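Local coordinates for encapsidation protein (Lactococcus phage asccphi28, PDB 7JQP) that probably serves as the ATPase of the phage DNA-packaging motor, hydrolysing ATP to drive the viral genome into the capsid, at residues 64-69 / 121-126; 141-146 / 182-187; 272-277 / 307-312. One frame throughout, in Å; residues are numbered along the deposited sequence.

Interaction 1. Residues 64-69 / 121-126; sequences LEKNNF and VYFIAL
The ring of Phe123 projects from its strand into the loop 64-69. Over one face lies the aliphatic chain of Lys66: CD stands 3.6 Å from the centroid of the Phe123 ring and only 8° off its normal, a CH-pi contact, while CE continues toward Phe123 CG. Val121 CG1 sits against the opposite face, offset toward the rim. The edge of Phe123 is turned to Phe69. Phe123 CZ comes over one face of the Phe69 ring, a T-shaped pair with the two centroids 5.1 Å apart and planes at 78°. Leu64 adds its CD2 methyl near Phe123 CE1, from an oblique direction.

Val121 touches both rings, since its CG1 also lies 3.6 Å from Phe69 CE2. In Lys66 a bend at chi2 (-59°) lays CD over the centre of the phenyl ring. The ammonium end is held elsewhere, by a hydrogen bond from NZ to the carbonyl oxygen of Ile61, and at 5.2 Å from Lys66 NZ to the Phe123 centroid any cation-pi attraction is weak at most.

No hydrogen bond joins the two segments. Ile113 of the adjoining strand 112-115 backs Phe69, Val121 and Phe123, and Tyr53 gives Phe69 a second edge-to-face partner. The contact is an aromatic-aliphatic cluster that seats the loop between helices 58-62 and 72-79 on the central sheet of a P-loop ATPase, with Phe69 touching the probable Walker A loop.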
loop_
_atom_site.group_PDB
_atom_site.type_symbol
_atom_site.label_atom_id
_atom_site.label_comp_id
_atom_site.label_asym_id
_atom_site.label_seq_id
_atom_site.Cartn_x
_atom_site.Cartn_y
_atom_site.Cartn_z
ATOM N N LEU A 64 -11.604 -1.583 -11.118
ATOM C CA LEU A 64 -12.452 -1.575 -12.303
ATOM C C LEU A 64 -11.649 -1.190 -13.539
ATOM O O LEU A 64 -10.751 -0.344 -13.480
ATOM C CB LEU A 64 -13.613 -0.602 -12.106
ATOM C CG LEU A 64 -14.567 -0.427 -13.286
ATOM C CD1 LEU A 64 -15.350 -1.701 -13.546
ATOM C CD2 LEU A 64 -15.505 0.746 -13.039
ATOM N N GLU A 65 -11.977 -1.829 -14.667
ATOM C CA GLU A 65 -11.331 -1.541 -15.949
ATOM C C GLU A 65 -12.182 -0.521 -16.694
ATOM O O GLU A 65 -13.138 -0.866 -17.389
ATOM C CB GLU A 65 -11.172 -2.810 -16.774
ATOM C CG GLU A 65 -10.183 -3.806 -16.204
ATOM C CD GLU A 65 -8.742 -3.391 -16.390
ATOM O OE1 GLU A 65 -8.408 -2.793 -17.434
ATOM O OE2 GLU A 65 -7.937 -3.664 -15.473
ATOM N N LYS A 66 -11.840 0.767 -16.552
ATOM C CA LYS A 66 -12.641 1.806 -17.197
ATOM C C LYS A 66 -12.601 1.678 -18.716
ATOM O O LYS A 66 -13.577 2.025 -19.393
ATOM C CB LYS A 66 -12.198 3.207 -16.762
ATOM C CG LYS A 66 -11.633 3.271 -15.353
ATOM C CD LYS A 66 -12.686 2.795 -14.360
ATOM C CE LYS A 66 -12.448 3.313 -12.955
ATOM N NZ LYS A 66 -11.041 3.177 -12.497
ATOM N N ASN A 67 -11.483 1.198 -19.266
ATOM C CA ASN A 67 -11.351 1.104 -20.716
ATOM C C ASN A 67 -12.457 0.241 -21.314
ATOM O O ASN A 67 -12.939 0.512 -22.421
ATOM C CB ASN A 67 -9.981 0.538 -21.085
ATOM C CG ASN A 67 -8.840 1.321 -20.472
ATOM O OD1 ASN A 67 -8.866 2.550 -20.427
ATOM N ND2 ASN A 67 -7.832 0.609 -19.984
ATOM N N ASN A 68 -12.865 -0.815 -20.606
ATOM C CA ASN A 68 -13.887 -1.723 -21.110
ATOM C C ASN A 68 -15.286 -1.359 -20.624
ATOM O O ASN A 68 -16.220 -2.148 -20.805
ATOM C CB ASN A 68 -13.579 -3.172 -20.721
ATOM C CG ASN A 68 -12.217 -3.627 -21.202
ATOM O OD1 ASN A 68 -11.535 -2.911 -21.931
ATOM N ND2 ASN A 68 -11.859 -4.866 -20.877
ATOM N N PHE A 69 -15.448 -0.185 -20.009
ATOM C CA PHE A 69 -16.775 0.272 -19.612
ATOM C C PHE A 69 -17.667 0.436 -20.836
ATOM O O PHE A 69 -18.850 0.076 -20.811
ATOM C CB PHE A 69 -16.649 1.589 -18.847
ATOM C CG PHE A 69 -17.884 1.979 -18.081
ATOM C CD1 PHE A 69 -18.272 1.260 -16.963
ATOM C CD2 PHE A 69 -18.647 3.065 -18.469
ATOM C CE1 PHE A 69 -19.397 1.616 -16.247
ATOM C CE2 PHE A 69 -19.778 3.423 -17.760
ATOM C CZ PHE A 69 -20.152 2.698 -16.646
ATOM N N VAL A 121 -18.462 9.937 -18.470
ATOM C CA VAL A 121 -18.646 9.051 -17.329
ATOM C C VAL A 121 -17.691 9.460 -16.218
ATOM O O VAL A 121 -16.510 9.727 -16.462
ATOM C CB VAL A 121 -18.434 7.574 -17.718
ATOM C CG1 VAL A 121 -18.674 6.670 -16.519
ATOM C CG2 VAL A 121 -19.370 7.190 -18.860
ATOM N N TYR A 122 -18.219 9.518 -14.997
ATOM C CA TYR A 122 -17.445 9.776 -13.795
ATOM C C TYR A 122 -17.515 8.539 -12.909
ATOM O O TYR A 122 -18.588 7.949 -12.741
ATOM C CB TYR A 122 -17.974 10.964 -12.976
ATOM C CG TYR A 122 -17.927 12.335 -13.609
ATOM C CD1 TYR A 122 -18.908 12.746 -14.497
ATOM C CD2 TYR A 122 -16.932 13.245 -13.265
ATOM C CE1 TYR A 122 -18.881 14.009 -15.056
ATOM C CE2 TYR A 122 -16.897 14.509 -13.817
ATOM C CZ TYR A 122 -17.874 14.888 -14.710
ATOM O OH TYR A 122 -17.841 16.149 -15.261
ATOM N N PHE A 123 -16.383 8.147 -12.340
ATOM C CA PHE A 123 -16.319 7.042 -11.394
ATOM C C PHE A 123 -16.108 7.605 -9.995
ATOM O O PHE A 123 -15.162 8.362 -9.761
ATOM C CB PHE A 123 -15.204 6.069 -11.784
ATOM C CG PHE A 123 -15.452 5.376 -13.101
ATOM C CD1 PHE A 123 -16.219 4.224 -13.162
ATOM C CD2 PHE A 123 -14.936 5.891 -14.279
ATOM C CE1 PHE A 123 -16.455 3.593 -14.369
ATOM C CE2 PHE A 123 -15.170 5.263 -15.489
ATOM C CZ PHE A 123 -15.932 4.113 -15.534
ATOM N N ILE A 124 -17.010 7.245 -9.081
ATOM C CA ILE A 124 -17.019 7.751 -7.716
ATOM C C ILE A 124 -17.246 6.603 -6.749
ATOM O O ILE A 124 -17.966 5.646 -7.045
ATOM C CB ILE A 124 -18.131 8.801 -7.496
ATOM C CG1 ILE A 124 -18.091 9.883 -8.558
ATOM C CG2 ILE A 124 -18.078 9.368 -6.077
ATOM C CD1 ILE A 124 -19.305 10.754 -8.496
ATOM N N ALA A 125 -16.681 6.743 -5.557
ATOM C CA ALA A 125 -16.825 5.759 -4.496
ATOM C C ALA A 125 -17.566 6.397 -3.332
ATOM O O ALA A 125 -17.213 7.497 -2.892
ATOM C CB ALA A 125 -15.458 5.241 -4.044
ATOM N N LEU A 126 -18.601 5.712 -2.850
ATOM C CA LEU A 126 -19.397 6.252 -1.755
ATOM C C LEU A 126 -18.540 6.494 -0.522
ATOM O O LEU A 126 -18.815 7.417 0.251
ATOM C CB LEU A 126 -20.543 5.293 -1.448
ATOM C CG LEU A 126 -21.806 5.847 -0.795
ATOM C CD1 LEU A 126 -22.299 7.116 -1.455
ATOM C CD2 LEU A 126 -22.884 4.760 -0.840
#

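Interaction 2. Residues 141-146 / 182-187; sequences KYLVFD and FYLFML
Tyr183 N donates to Lys141 O at 2.8 Å, the first of five backbone hydrogen bonds between the two strands. Leu143 bonds in both directions, its N to Tyr183 O and its O to Phe185 N. Phe145 does the same with Phe185 O and Leu187 N. The bonds straighten along the strands, from 137° at the hydrogen of Tyr183 N to 176° at that of Leu187 N.

Side chains pair in register on both faces. On one, the rings of Tyr142 and Tyr183 lie side by side, nearly parallel but slid so far apart that they barely overlap. Val144 CG2 then rests 4.0 Å from Phe185 CB, and its other methyl, CG1, anti to the backbone N (chi1 180°), is thereby placed beside Leu187 CD1. The other face carries Leu143 CG at 3.8 Å from Leu184 CD1, with Phe182 CZ against Leu143 CB. At the end of the pair, the carboxylate of Asp146 comes beside Leu187, OD1 near CB.

Further out, helix 164-175 packs on the Leu143 face and helix 32-46 on the Val144 face. Phe238 of a neighbouring subunit meets Phe182 edge-to-face. Asp146 OD2 is hydrogen-bonded to Tyr53 OH, and the side chain of Asp146 lies about 5 Å from a bound sulfate.

Strand 140-145, helix 164-175 and strand 183-188 form a beta-alpha-beta crossover. Strand 183-188, inserted between strand 140-145 and strand 21-26, which leads into the probable P-loop, matches the additional strand of the ASCE fold, and Asp146, after a hydrophobic strand, is probably the Walker B aspartate.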
loop_
_atom_site.group_PDB
_atom_site.type_symbol
_atom_site.label_atom_id
_atom_site.label_comp_id
_atom_site.label_asym_id
_atom_site.label_seq_id
_atom_site.Cartn_x
_atom_site.Cartn_y
_atom_site.Cartn_z
ATOM N N LYS A 141 -26.842 13.456 -16.114
ATOM C CA LYS A 141 -28.235 13.051 -16.247
ATOM C C LYS A 141 -28.495 11.641 -15.734
ATOM O O LYS A 141 -29.645 11.317 -15.419
ATOM C CB LYS A 141 -28.681 13.115 -17.718
ATOM C CG LYS A 141 -30.133 12.699 -17.961
ATOM C CD LYS A 141 -30.456 12.589 -19.454
ATOM C CE LYS A 141 -31.936 12.312 -19.684
ATOM N NZ LYS A 141 -32.236 12.000 -21.110
ATOM N N TYR A 142 -27.463 10.805 -15.632
ATOM C CA TYR A 142 -27.610 9.418 -15.216
ATOM C C TYR A 142 -26.669 9.144 -14.053
ATOM O O TYR A 142 -25.498 9.535 -14.092
ATOM C CB TYR A 142 -27.295 8.451 -16.362
ATOM C CG TYR A 142 -28.220 8.532 -17.557
ATOM C CD1 TYR A 142 -29.378 7.769 -17.619
ATOM C CD2 TYR A 142 -27.927 9.364 -18.630
ATOM C CE1 TYR A 142 -30.221 7.833 -18.716
ATOM C CE2 TYR A 142 -28.762 9.437 -19.728
ATOM C CZ TYR A 142 -29.908 8.673 -19.765
ATOM O OH TYR A 142 -30.738 8.752 -20.863
ATOM N N LEU A 143 -27.179 8.467 -13.026
ATOM C CA LEU A 143 -26.369 7.986 -11.914
ATOM C C LEU A 143 -26.668 6.506 -11.736
ATOM O O LEU A 143 -27.826 6.128 -11.525
ATOM C CB LEU A 143 -26.665 8.759 -10.630
ATOM C CG LEU A 143 -25.935 8.275 -9.377
ATOM C CD1 LEU A 143 -24.473 7.988 -9.655
ATOM C CD2 LEU A 143 -26.066 9.303 -8.266
ATOM N N VAL A 144 -25.637 5.671 -11.834
ATOM C CA VAL A 144 -25.785 4.224 -11.732
ATOM C C VAL A 144 -24.993 3.737 -10.528
ATOM O O VAL A 144 -23.768 3.905 -10.469
ATOM C CB VAL A 144 -25.326 3.509 -13.013
ATOM C CG1 VAL A 144 -25.493 2.005 -12.866
ATOM C CG2 VAL A 144 -26.114 4.020 -14.202
ATOM N N PHE A 145 -25.692 3.125 -9.580
ATOM C CA PHE A 145 -25.103 2.545 -8.374
ATOM C C PHE A 145 -25.125 1.032 -8.589
ATOM O O PHE A 145 -26.124 0.367 -8.314
ATOM C CB PHE A 145 -25.886 2.968 -7.135
ATOM C CG PHE A 145 -25.153 2.747 -5.835
ATOM C CD1 PHE A 145 -24.103 1.850 -5.742
ATOM C CD2 PHE A 145 -25.531 3.445 -4.700
ATOM C CE1 PHE A 145 -23.442 1.658 -4.542
ATOM C CE2 PHE A 145 -24.875 3.256 -3.501
ATOM C CZ PHE A 145 -23.832 2.362 -3.420
ATOM N N ASP A 146 -24.024 0.495 -9.108
ATOM C CA ASP A 146 -23.941 -0.928 -9.405
ATOM C C ASP A 146 -23.568 -1.708 -8.149
ATOM O O ASP A 146 -22.892 -1.195 -7.252
ATOM C CB ASP A 146 -22.917 -1.178 -10.510
ATOM C CG ASP A 146 -23.167 -2.475 -11.253
ATOM O OD1 ASP A 146 -24.085 -3.226 -10.855
ATOM O OD2 ASP A 146 -22.453 -2.739 -12.243
ATOM N N PHE A 182 -33.208 13.937 -14.365
ATOM C CA PHE A 182 -32.172 13.146 -13.716
ATOM C C PHE A 182 -32.690 11.727 -13.543
ATOM O O PHE A 182 -33.886 11.510 -13.339
ATOM C CB PHE A 182 -31.790 13.768 -12.364
ATOM C CG PHE A 182 -30.508 13.246 -11.787
ATOM C CD1 PHE A 182 -29.297 13.833 -12.117
ATOM C CD2 PHE A 182 -30.513 12.191 -10.891
ATOM C CE1 PHE A 182 -28.113 13.363 -11.579
ATOM C CE2 PHE A 182 -29.334 11.718 -10.349
ATOM C CZ PHE A 182 -28.133 12.306 -10.692
ATOM N N TYR A 183 -31.784 10.758 -13.642
ATOM C CA TYR A 183 -32.138 9.353 -13.502
ATOM C C TYR A 183 -31.148 8.662 -12.578
ATOM O O TYR A 183 -29.940 8.906 -12.651
ATOM C CB TYR A 183 -32.169 8.646 -14.863
ATOM C CG TYR A 183 -33.392 8.971 -15.690
ATOM C CD1 TYR A 183 -33.422 10.089 -16.514
ATOM C CD2 TYR A 183 -34.519 8.163 -15.642
ATOM C CE1 TYR A 183 -34.540 10.389 -17.271
ATOM C CE2 TYR A 183 -35.641 8.455 -16.395
ATOM C CZ TYR A 183 -35.647 9.570 -17.207
ATOM O OH TYR A 183 -36.762 9.867 -17.957
ATOM N N LEU A 184 -31.669 7.798 -11.709
ATOM C CA LEU A 184 -30.864 7.011 -10.787
ATOM C C LEU A 184 -31.165 5.536 -10.997
ATOM O O LEU A 184 -32.332 5.129 -10.984
ATOM C CB LEU A 184 -31.143 7.405 -9.333
ATOM C CG LEU A 184 -30.582 6.472 -8.257
ATOM C CD1 LEU A 184 -29.066 6.396 -8.338
ATOM C CD2 LEU A 184 -31.019 6.913 -6.865
ATOM N N PHE A 185 -30.116 4.739 -11.181
ATOM C CA PHE A 185 -30.242 3.302 -11.374
ATOM C C PHE A 185 -29.495 2.593 -10.254
ATOM O O PHE A 185 -28.295 2.821 -10.061
ATOM C CB PHE A 185 -29.698 2.877 -12.740
ATOM C CG PHE A 185 -30.644 3.137 -13.879
ATOM C CD1 PHE A 185 -30.666 4.368 -14.511
ATOM C CD2 PHE A 185 -31.510 2.149 -14.319
ATOM C CE1 PHE A 185 -31.534 4.612 -15.562
ATOM C CE2 PHE A 185 -32.381 2.385 -15.368
ATOM C CZ PHE A 185 -32.392 3.619 -15.990
HETATM N N MSE A 186 -30.204 1.749 -9.514
HETATM C CA MSE A 186 -29.601 0.928 -8.469
HETATM C C MSE A 186 -29.597 -0.529 -8.923
HETATM O O MSE A 186 -30.656 -1.126 -9.118
HETATM C CB MSE A 186 -30.363 1.079 -7.158
HETATM C CG MSE A 186 -29.944 2.286 -6.331
HETATM SE SE MSE A 186 -31.355 2.863 -5.103
HETATM C CE MSE A 186 -30.285 3.953 -3.897
ATOM N N LEU A 187 -28.406 -1.096 -9.092
ATOM C CA LEU A 187 -28.240 -2.447 -9.607
ATOM C C LEU A 187 -27.656 -3.342 -8.523
ATOM O O LEU A 187 -26.608 -3.026 -7.949
ATOM C CB LEU A 187 -27.325 -2.447 -10.834
ATOM C CG LEU A 187 -27.669 -1.442 -11.933
ATOM C CD1 LEU A 187 -26.519 -1.314 -12.922
ATOM C CD2 LEU A 187 -28.943 -1.856 -12.656
#

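Interaction 3. Residues 272-277 / 307-312; sequences KLLVKY and ENITVF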
loop_
_atom_site.group_PDB
_atom_site.type_symbol
_atom_site.label_atom_id
_atom_site.label_comp_id
_atom_site.label_asym_id
_atom_site.label_seq_id
_atom_site.Cartn_x
_atom_site.Cartn_y
_atom_site.Cartn_z
ATOM N N LYS A 272 -39.011 -1.328 27.812
ATOM C CA LYS A 272 -37.995 -1.036 28.819
ATOM C C LYS A 272 -37.435 0.369 28.647
ATOM O O LYS A 272 -37.205 1.079 29.633
ATOM C CB LYS A 272 -36.877 -2.074 28.729
ATOM C CG LYS A 272 -36.050 -2.255 29.988
ATOM C CD LYS A 272 -34.942 -3.274 29.744
ATOM C CE LYS A 272 -34.172 -3.594 31.013
ATOM N NZ LYS A 272 -33.571 -4.960 30.957
ATOM N N LEU A 273 -37.206 0.789 27.406
ATOM C CA LEU A 273 -36.653 2.103 27.121
ATOM C C LEU A 273 -37.271 2.642 25.841
ATOM O O LEU A 273 -37.818 1.896 25.027
ATOM C CB LEU A 273 -35.122 2.055 27.005
ATOM C CG LEU A 273 -34.492 1.039 26.053
ATOM C CD1 LEU A 273 -34.684 1.410 24.595
ATOM C CD2 LEU A 273 -33.002 0.889 26.371
ATOM N N LEU A 274 -37.180 3.959 25.677
ATOM C CA LEU A 274 -37.737 4.647 24.523
ATOM C C LEU A 274 -36.700 5.599 23.950
ATOM O O LEU A 274 -35.914 6.197 24.693
ATOM C CB LEU A 274 -39.000 5.436 24.891
ATOM C CG LEU A 274 -40.225 4.634 25.323
ATOM C CD1 LEU A 274 -41.123 5.475 26.214
ATOM C CD2 LEU A 274 -40.992 4.151 24.104
ATOM N N VAL A 275 -36.698 5.729 22.627
ATOM C CA VAL A 275 -35.899 6.724 21.925
ATOM C C VAL A 275 -36.829 7.462 20.972
ATOM O O VAL A 275 -37.589 6.830 20.229
ATOM C CB VAL A 275 -34.720 6.084 21.166
ATOM C CG1 VAL A 275 -35.213 5.192 20.042
ATOM C CG2 VAL A 275 -33.780 7.159 20.625
ATOM N N LYS A 276 -36.787 8.792 21.009
ATOM C CA LYS A 276 -37.640 9.614 20.157
ATOM C C LYS A 276 -36.914 9.818 18.832
ATOM O O LYS A 276 -35.859 10.461 18.785
ATOM C CB LYS A 276 -37.972 10.950 20.815
ATOM C CG LYS A 276 -38.826 11.851 19.924
ATOM C CD LYS A 276 -39.331 13.096 20.645
ATOM C CE LYS A 276 -38.202 14.002 21.110
ATOM N NZ LYS A 276 -38.737 15.226 21.776
ATOM N N TYR A 277 -37.475 9.272 17.756
ATOM C CA TYR A 277 -36.854 9.364 16.444
ATOM C C TYR A 277 -37.908 9.620 15.382
ATOM O O TYR A 277 -38.912 8.905 15.309
ATOM C CB TYR A 277 -36.081 8.085 16.100
ATOM C CG TYR A 277 -35.058 8.300 15.013
ATOM C CD1 TYR A 277 -33.922 9.059 15.253
ATOM C CD2 TYR A 277 -35.233 7.762 13.746
ATOM C CE1 TYR A 277 -32.983 9.269 14.267
ATOM C CE2 TYR A 277 -34.297 7.967 12.750
ATOM C CZ TYR A 277 -33.174 8.722 13.017
ATOM O OH TYR A 277 -32.237 8.931 12.033
ATOM N N GLU A 307 -45.613 7.347 30.886
ATOM C CA GLU A 307 -45.266 8.608 31.529
ATOM C C GLU A 307 -43.864 8.565 32.133
ATOM O O GLU A 307 -43.078 9.507 31.968
ATOM C CB GLU A 307 -46.295 8.943 32.606
ATOM C CG GLU A 307 -47.740 9.104 32.149
ATOM C CD GLU A 307 -48.485 7.782 32.065
ATOM O OE1 GLU A 307 -47.862 6.726 32.303
ATOM O OE2 GLU A 307 -49.719 7.810 31.868
ATOM N N ASN A 308 -43.533 7.486 32.843
ATOM C CA ASN A 308 -42.283 7.416 33.587
ATOM C C ASN A 308 -41.178 6.662 32.859
ATOM O O ASN A 308 -40.077 6.532 33.406
ATOM C CB ASN A 308 -42.509 6.760 34.956
ATOM C CG ASN A 308 -43.485 7.530 35.821
ATOM O OD1 ASN A 308 -43.414 8.754 35.921
ATOM N ND2 ASN A 308 -44.402 6.810 36.458
ATOM N N ILE A 309 -41.432 6.158 31.651
ATOM C CA ILE A 309 -40.387 5.464 30.908
ATOM C C ILE A 309 -39.401 6.484 30.356
ATOM O O ILE A 309 -39.796 7.512 29.789
ATOM C CB ILE A 309 -40.996 4.607 29.788
ATOM C CG1 ILE A 309 -41.967 3.585 30.386
ATOM C CG2 ILE A 309 -39.892 3.912 29.000
ATOM C CD1 ILE A 309 -42.641 2.685 29.367
ATOM N N THR A 310 -38.109 6.201 30.512
ATOM C CA THR A 310 -37.080 7.130 30.063
ATOM C C THR A 310 -37.065 7.211 28.541
ATOM O O THR A 310 -37.274 6.212 27.845
ATOM C CB THR A 310 -35.704 6.701 30.576
ATOM O OG1 THR A 310 -35.234 5.580 29.815
ATOM C CG2 THR A 310 -35.771 6.323 32.055
ATOM N N VAL A 311 -36.819 8.412 28.025
ATOM C CA VAL A 311 -36.789 8.676 26.592
ATOM C C VAL A 311 -35.422 9.230 26.225
ATOM O O VAL A 311 -34.909 10.128 26.902
ATOM C CB VAL A 311 -37.897 9.658 26.170
ATOM C CG1 VAL A 311 -37.791 9.963 24.682
ATOM C CG2 VAL A 311 -39.262 9.094 26.518
ATOM N N PHE A 312 -34.828 8.690 25.167
ATOM C CA PHE A 312 -33.538 9.147 24.668
ATOM C C PHE A 312 -33.739 9.879 23.355
ATOM O O PHE A 312 -34.414 9.376 22.453
ATOM C CB PHE A 312 -32.577 7.961 24.512
ATOM C CG PHE A 312 -32.214 7.365 25.821
ATOM C CD1 PHE A 312 -31.160 7.878 26.555
ATOM C CD2 PHE A 312 -32.967 6.334 26.355
ATOM C CE1 PHE A 312 -30.869 7.381 27.792
ATOM C CE2 PHE A 312 -32.663 5.805 27.579
ATOM C CZ PHE A 312 -31.677 6.382 28.331
#
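Leu274 O is gripped by two groups of the Val311-Phe312 peptide: Phe312 N donates a 2.8 Å hydrogen bond to it, and Val311 CA brings a C-H to the same oxygen at 3.2 Å. The amide of Phe312 is tilted 26° from the plane of the Leu274 carbonyl. The ring of Phe312 belongs to this cluster too. Its chi1 (-67°) puts CG anti to its own carbonyl carbon, and the ring, turned by chi2, brings its edge to Leu274 O.

Phe312 O repeats the pattern one step on. It accepts the amide of Lys276 at 2.8 Å and lies 3.1 Å from Val275 CA. At the other end Leu274 N reaches Thr310 O in a longer bond, 3.1 Å and bent to 136° at the hydrogen.

These bonds make a short parallel pairing, with Leu274 opposite Val311 and Val275 opposite Phe312. Strand 311-313 thereby lies between strands 273-277 and 324-325 in the smaller, mixed sheet of the chain. The connection from one segment to the other contains the antiparallel strands 280-288 and 293-300, the first of which flanks strand 273-277 on its other edge.

Leu274 carries much of the apolar contact. Its CD1 packs on Ile309 CG2 at 3.4 Å, the two side chains crossing at about a right angle, and its CB lies 4.0 Å from Val311 CG2. The other methyl of Val311, CG1, touches Lys276 CB. On the Val275 face, CG2 of that valine approaches Phe312 CB, with Phe361 of helix 352-365 against Val275 and Lys334 of helix 328-343 against Phe312. The long arm of Lys276 leads away from the pair to a salt bridge between its NZ and Glu323 OE2, and NZ also donates to Thr318 O.

Interactions 1 and 2 belong to the same large sheet and touch directly, Leu126 CD2 lying 3.6 Å from Phe145 CZ. Interaction 2 is the buried one, about 10 Å from the centre of the chain to its own centre, and joins two neighbouring strands by main-chain bonds. Interaction 1, farther out and partly buried, fastens a loop to that sheet with side chains alone. Interaction 3 shares the parallel-strand chemistry of interaction 2 but in the separate, smaller sheet: it has three bonds instead of five and exposed residues at its margin. Its nearest atoms stay about 16 Å from interaction 1 and about 17 Å from interaction 2.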